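Local coordinates for phenylacetic acid degradation-related protein (Ralstonia eutropha JMP134, PDB 2PIM) that is a putative thioesterase of the hot-dog superfamily that probably hydrolyses fatty acyl-CoA esters, at residues 23-28 and 47-52; 59-64 and 99-104; 63-68 and 127-132. All blocks are in the same frame, centred on the assembly; numbering follows the deposited sequence.

Contact 1 (23-28 and 47-52); sequences GTLGGV and DAFLNP
Phe49 sets its CG anti to its own carbonyl carbon (chi1 -61°), which sends the ring across to helix 20-25, where Leu25 takes nearly the same first torsion (chi1 -55°) and brings its isobutyl end closer than its CB. Two contacts result at neighbouring ring atoms, from different directions. At the edge, in the ring plane, the backbone oxygen of Thr24 lies 3.6 Å from CZ of Phe49, a polar approach to the rim that is not a hydrogen bond. Obliquely to the ring, Leu25 CD2 reaches Phe49 CE2 at 4.2 Å, the two side chains crossing at about a right angle. Thr24 adds its methyl more loosely, with CG2 4.4 Å from Phe49 CZ. The carbonyl of Thr24 belongs to the last turn of its helix, which closes in a Schellman motif: Gly26 has positive phi (66°), and its N bonds back to Gly23 O at 3.0 Å. In the hot-dog fold, this places a short helix end against the connection between strand 38-45 and the long helix 58-75. The latter supplies Met60, which touches both Leu25 and Phe49. The contact also lies at the dimer interface: the main partner of Thr24 OG1 is Ala48 O of the second subunit, with Ala20 O of its own helix sharing the same hydroxyl, and Phe49 of that subunit packs on Thr24.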
# COMPACT_ATOMS: atom_id res chain seq x y z
N GLY A 23 3.54 11.39 8.32
CA GLY A 23 4.44 11.17 9.45
C GLY A 23 4.92 9.72 9.52
O GLY A 23 6.10 9.43 9.55
N THR A 24 3.99 8.78 9.52
CA THR A 24 4.34 7.38 9.62
C THR A 24 5.32 6.96 8.51
O THR A 24 6.27 6.24 8.76
CB THR A 24 3.04 6.57 9.62
OG1 THR A 24 2.25 6.99 10.73
CG2 THR A 24 3.26 5.07 9.67
N LEU A 25 5.09 7.43 7.28
CA LEU A 25 5.96 7.11 6.14
C LEU A 25 7.22 7.98 5.99
O LEU A 25 8.01 7.74 5.08
CB LEU A 25 5.14 7.16 4.84
CG LEU A 25 3.89 6.25 4.89
CD1 LEU A 25 2.98 6.60 3.76
CD2 LEU A 25 4.30 4.78 4.88
N GLY A 26 7.43 8.92 6.93
CA GLY A 26 8.59 9.84 6.91
C GLY A 26 8.52 10.77 5.71
O GLY A 26 9.53 11.13 5.13
N GLY A 27 7.30 11.15 5.32
CA GLY A 27 7.06 11.90 4.12
C GLY A 27 7.44 13.36 4.26
O GLY A 27 7.02 14.02 5.21
N VAL A 28 8.24 13.86 3.33
CA VAL A 28 8.67 15.28 3.33
C VAL A 28 8.71 15.74 1.91
O VAL A 28 9.55 15.27 1.11
CB VAL A 28 10.08 15.51 3.95
CG1 VAL A 28 10.40 16.97 4.00
CG2 VAL A 28 10.18 14.92 5.34
N ASP A 47 12.62 -0.27 9.89
CA ASP A 47 12.78 -1.72 10.05
C ASP A 47 11.38 -2.39 10.27
O ASP A 47 11.19 -3.58 10.03
CB ASP A 47 13.74 -2.05 11.20
CG ASP A 47 15.23 -1.75 10.88
OD1 ASP A 47 15.64 -1.68 9.70
OD2 ASP A 47 16.01 -1.61 11.86
N ALA A 48 10.40 -1.57 10.67
CA ALA A 48 9.06 -2.01 10.91
C ALA A 48 8.28 -2.32 9.64
O ALA A 48 7.17 -2.83 9.70
CB ALA A 48 8.34 -0.95 11.69
N PHE A 49 8.82 -1.96 8.48
CA PHE A 49 8.10 -2.14 7.24
C PHE A 49 8.68 -3.29 6.43
O PHE A 49 8.32 -3.46 5.26
CB PHE A 49 8.21 -0.88 6.36
CG PHE A 49 7.63 0.36 6.96
CD1 PHE A 49 6.81 0.35 8.07
CD2 PHE A 49 7.90 1.58 6.34
CE1 PHE A 49 6.30 1.54 8.59
CE2 PHE A 49 7.40 2.76 6.83
CZ PHE A 49 6.60 2.75 7.95
N LEU A 50 9.56 -4.06 7.05
CA LEU A 50 10.33 -5.11 6.38
C LEU A 50 9.65 -6.48 6.40
O LEU A 50 8.95 -6.86 7.35
CB LEU A 50 11.72 -5.24 7.00
CG LEU A 50 12.57 -3.96 6.98
CD1 LEU A 50 13.94 -4.23 7.53
CD2 LEU A 50 12.67 -3.33 5.59
N ASN A 51 9.86 -7.18 5.28
CA ASN A 51 9.50 -8.59 5.12
C ASN A 51 10.55 -9.48 5.81
O ASN A 51 11.54 -8.98 6.35
CB ASN A 51 9.33 -8.90 3.60
CG ASN A 51 10.65 -9.08 2.85
OD1 ASN A 51 11.73 -9.07 3.42
ND2 ASN A 51 10.56 -9.23 1.55
N PRO A 52 10.34 -10.81 5.83
CA PRO A 52 11.30 -11.68 6.53
C PRO A 52 12.76 -11.61 6.04
O PRO A 52 13.69 -11.80 6.83
CB PRO A 52 10.75 -13.08 6.29
CG PRO A 52 9.32 -12.88 6.03
CD PRO A 52 9.24 -11.59 5.26

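Contact 2 (59-64 and 99-104); sequences GMLGAM and GLLRGR
Leu101 points its CB from strand 99-107 toward helix 58-75, and its two methyl branches divide the helix face between them: CD1 goes to Met64 and CD2 to Leu61. This is the central packing of the hot-dog fold, a long helix (the sausage) wrapped by a curved antiparallel sheet (the bun). Leu101 crosses each of its two partners at about a right angle, so the contacts are made by ends of chains and not by chains lying alongside. In Met64, a selenomethionine, chi2 of 167° keeps SE anti to CA and so carries it out to Leu101 CD1. Leu61, one turn earlier, leaves the helix obliquely to the strand, and it is its CD2 that closes the gap. The nearest CA atoms are those of Met64 and Gly103, 7.2 Å apart. All three touching residues are buried, with Leu121 of the adjoining strand 114-123 packing on both Leu61 and Leu101. The second torsion of Leu101 (chi2 93°) is an uncommon value for leucine, and it accompanies this split of the branches: CD1 stands 4.0 Å from Met64 SE, and CD2 stands 3.8 Å from Leu61 CD2.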
# COMPACT_ATOMS: atom_id res chain seq x y z
N GLY A 59 3.49 -3.43 -0.31
CA GLY A 59 2.38 -2.62 0.10
C GLY A 59 2.80 -1.33 0.77
O GLY A 59 2.16 -0.33 0.56
N MSE A 60 3.86 -1.37 1.59
CA MSE A 60 4.34 -0.17 2.29
C MSE A 60 4.87 0.84 1.26
O MSE A 60 4.60 2.02 1.37
CB MSE A 60 5.39 -0.50 3.36
CG MSE A 60 4.79 -1.31 4.53
SE MSE A 60 3.29 -0.34 5.35
CE MSE A 60 4.07 1.33 5.62
N LEU A 61 5.57 0.34 0.23
CA LEU A 61 5.97 1.18 -0.90
C LEU A 61 4.77 1.78 -1.60
O LEU A 61 4.79 2.94 -2.02
CB LEU A 61 6.76 0.41 -1.92
CG LEU A 61 8.06 -0.26 -1.44
CD1 LEU A 61 8.62 -1.19 -2.52
CD2 LEU A 61 9.08 0.73 -1.02
N GLY A 62 3.73 0.97 -1.76
CA GLY A 62 2.47 1.44 -2.31
C GLY A 62 1.85 2.56 -1.49
O GLY A 62 1.25 3.45 -2.06
N ALA A 63 1.98 2.53 -0.17
CA ALA A 63 1.47 3.63 0.67
C ALA A 63 2.23 4.92 0.44
O ALA A 63 1.68 6.00 0.51
CB ALA A 63 1.49 3.23 2.17
N MSE A 64 3.52 4.82 0.12
CA MSE A 64 4.31 6.00 -0.29
C MSE A 64 3.90 6.54 -1.68
O MSE A 64 3.78 7.76 -1.88
CB MSE A 64 5.77 5.60 -0.32
CG MSE A 64 6.30 5.30 1.04
SE MSE A 64 8.07 4.40 0.96
CE MSE A 64 8.26 3.89 2.84
N GLY A 99 15.58 2.72 4.89
CA GLY A 99 16.29 3.97 4.61
C GLY A 99 15.42 4.90 3.80
O GLY A 99 14.21 4.68 3.65
N LEU A 100 16.03 5.97 3.29
CA LEU A 100 15.35 6.97 2.48
C LEU A 100 14.94 6.44 1.10
O LEU A 100 15.64 5.63 0.50
CB LEU A 100 16.25 8.17 2.27
CG LEU A 100 16.20 9.36 3.21
CD1 LEU A 100 17.41 10.24 2.91
CD2 LEU A 100 14.91 10.13 3.01
N LEU A 101 13.80 6.93 0.61
CA LEU A 101 13.36 6.77 -0.78
C LEU A 101 12.87 8.11 -1.25
O LEU A 101 12.52 8.97 -0.45
CB LEU A 101 12.22 5.74 -0.94
CG LEU A 101 12.51 4.29 -0.49
CD1 LEU A 101 12.10 4.02 0.94
CD2 LEU A 101 11.83 3.32 -1.40
N ARG A 102 12.83 8.26 -2.56
CA ARG A 102 12.40 9.46 -3.23
C ARG A 102 11.19 9.11 -4.09
O ARG A 102 11.32 8.30 -5.03
CB ARG A 102 13.53 9.92 -4.14
CG ARG A 102 13.19 11.05 -5.10
CD ARG A 102 12.56 12.19 -4.40
NE ARG A 102 13.43 12.70 -3.34
CZ ARG A 102 14.16 13.82 -3.41
NH1 ARG A 102 14.13 14.63 -4.45
NH2 ARG A 102 14.92 14.14 -2.40
N GLY A 103 10.06 9.74 -3.80
CA GLY A 103 8.85 9.59 -4.58
C GLY A 103 8.66 10.74 -5.52
O GLY A 103 8.79 11.90 -5.12
N ARG A 104 8.34 10.43 -6.77
CA ARG A 104 8.06 11.48 -7.79
C ARG A 104 6.68 11.24 -8.43
O ARG A 104 6.37 10.12 -8.80
CB ARG A 104 9.18 11.52 -8.86
CG ARG A 104 10.52 11.94 -8.28
CD ARG A 104 11.66 12.21 -9.31
NE ARG A 104 12.97 12.42 -8.63
CZ ARG A 104 13.86 11.46 -8.26
NH1 ARG A 104 13.68 10.18 -8.52
NH2 ARG A 104 14.97 11.80 -7.65

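Contact 3 (63-68 and 127-132); sequences AMLDDV and LVATAT
Leu65 meets strand 126-136 along the whole of its side chain. Its CB, directed at the strand, lies 3.8 Å from the CB of Ala131, itself turned toward the helix, and the nearest CA atoms are those of the same two residues, Leu65 and Ala131, 6.4 Å apart. One bond farther out, Leu65 CG is still over the same methyl, 4.1 Å from Ala131 CB. The first torsion (chi1 -72°) puts CG anti to the carbonyl carbon. Beyond CG both methyls of Leu65 stay beside Ala131 CB, CD1 at 4.0 Å and CD2 at 4.1 Å. Only CD1 also reaches farther along the strand: it touches Ala129 CB at 3.8 Å and rests near a backbone atom, Thr130 O, 3.8 Å from CD1. Thr130 turns its own side chain away from the helix, so it joins in through its carbonyl while the alanines before and after it offer their methyls. Such small residues are consistent with the close approach of helix and sheet in this hot-dog fold: the axes of segments 63-68 and 127-132 come within 8.7 Å and cross at -47°, their N-to-C directions inclined rather than parallel. The strand is not regular here, because Val128 and Ala129 both face Leu121 in a classic beta bulge, where Val128 adopts a psi of -33°. Leu121 also packs on Leu65, and Leu88 of strand 84-92 packs on Ala131, so neighbouring strands continue the apolar surface. On the helix, Asp66 has its CB directed away from the strand, and its OD2 accepts a hydrogen bond from Gly59 N of the second subunit.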
# COMPACT_ATOMS: atom_id res chain seq x y z
N ALA A 63 1.98 2.53 -0.17
CA ALA A 63 1.47 3.63 0.67
C ALA A 63 2.23 4.92 0.44
O ALA A 63 1.68 6.00 0.51
CB ALA A 63 1.49 3.23 2.17
N MSE A 64 3.52 4.82 0.12
CA MSE A 64 4.31 6.00 -0.29
C MSE A 64 3.90 6.54 -1.68
O MSE A 64 3.78 7.76 -1.88
CB MSE A 64 5.77 5.60 -0.32
CG MSE A 64 6.30 5.30 1.04
SE MSE A 64 8.07 4.40 0.96
CE MSE A 64 8.26 3.89 2.84
N LEU A 65 3.65 5.62 -2.61
CA LEU A 65 3.14 5.96 -3.94
C LEU A 65 1.76 6.58 -3.86
O LEU A 65 1.44 7.54 -4.59
CB LEU A 65 3.18 4.72 -4.86
CG LEU A 65 4.61 4.30 -5.32
CD1 LEU A 65 4.70 2.87 -5.79
CD2 LEU A 65 5.19 5.24 -6.37
N ASP A 66 0.94 6.07 -2.96
CA ASP A 66 -0.36 6.64 -2.71
C ASP A 66 -0.22 8.07 -2.22
O ASP A 66 -0.96 8.97 -2.67
CB ASP A 66 -1.15 5.75 -1.73
CG ASP A 66 -2.62 6.21 -1.54
OD1 ASP A 66 -3.29 6.56 -2.50
OD2 ASP A 66 -3.11 6.18 -0.41
N ASP A 67 0.72 8.30 -1.30
CA ASP A 67 0.90 9.63 -0.72
C ASP A 67 1.35 10.65 -1.79
O ASP A 67 0.80 11.74 -1.91
CB ASP A 67 1.91 9.61 0.42
CG ASP A 67 2.08 11.00 1.05
OD1 ASP A 67 1.17 11.39 1.79
OD2 ASP A 67 3.10 11.70 0.79
N VAL A 68 2.36 10.28 -2.57
CA VAL A 68 2.94 11.24 -3.51
C VAL A 68 1.95 11.65 -4.61
O VAL A 68 1.82 12.89 -4.95
CB VAL A 68 4.33 10.76 -4.05
CG1 VAL A 68 4.20 9.58 -5.01
CG2 VAL A 68 5.08 11.90 -4.65
N LEU A 127 14.83 2.79 -9.70
CA LEU A 127 13.38 2.68 -9.50
C LEU A 127 13.09 1.41 -8.77
O LEU A 127 13.46 0.36 -9.26
CB LEU A 127 12.63 2.53 -10.80
CG LEU A 127 12.06 3.76 -11.48
CD1 LEU A 127 11.39 3.30 -12.78
CD2 LEU A 127 11.08 4.45 -10.59
N VAL A 128 12.40 1.49 -7.65
CA VAL A 128 11.98 0.27 -6.97
C VAL A 128 10.52 -0.12 -7.28
O VAL A 128 10.18 -1.33 -7.33
CB VAL A 128 12.28 0.33 -5.47
CG1 VAL A 128 13.80 0.45 -5.26
CG2 VAL A 128 11.59 1.47 -4.78
N ALA A 129 9.66 0.87 -7.50
CA ALA A 129 8.28 0.62 -7.74
C ALA A 129 7.67 1.78 -8.49
O ALA A 129 8.14 2.92 -8.37
CB ALA A 129 7.55 0.40 -6.42
N THR A 130 6.64 1.48 -9.28
CA THR A 130 5.83 2.51 -9.92
C THR A 130 4.35 2.36 -9.59
O THR A 130 3.91 1.29 -9.17
CB THR A 130 6.03 2.50 -11.45
OG1 THR A 130 5.68 1.24 -11.95
CG2 THR A 130 7.46 2.75 -11.81
N ALA A 131 3.60 3.42 -9.87
CA ALA A 131 2.18 3.44 -9.71
C ALA A 131 1.43 4.25 -10.77
O ALA A 131 1.94 5.22 -11.33
CB ALA A 131 1.82 4.01 -8.37
N THR A 132 0.17 3.86 -10.95
CA THR A 132 -0.82 4.63 -11.64
C THR A 132 -2.00 4.80 -10.70
O THR A 132 -2.55 3.81 -10.21
CB THR A 132 -1.26 3.82 -12.92
OG1 THR A 132 -0.18 3.83 -13.86
CG2 THR A 132 -2.49 4.43 -13.56

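Helix 58-75 connects the three contacts. Contacts 2 and 3, with centres about 6 Å apart, share Ala63 and Met64 and press successive parts of the helix onto one sheet; on the sheet side they meet where Leu101 CD2 lies 3.9 Å from Val128 CG2. Contact 1, its centre about 8 Å from that of contact 2 and 13 Å from that of contact 3, adds residues preceding the helix in the chain: Met60 CE lies 3.5 Å from Leu25 CD2 and 3.7 Å from Phe49 CE1. All three contacts also touch the second subunit. Hot-dog thioesterases generally form their active sites at such dimer interfaces, so this region is probably close to the acyl-CoA site.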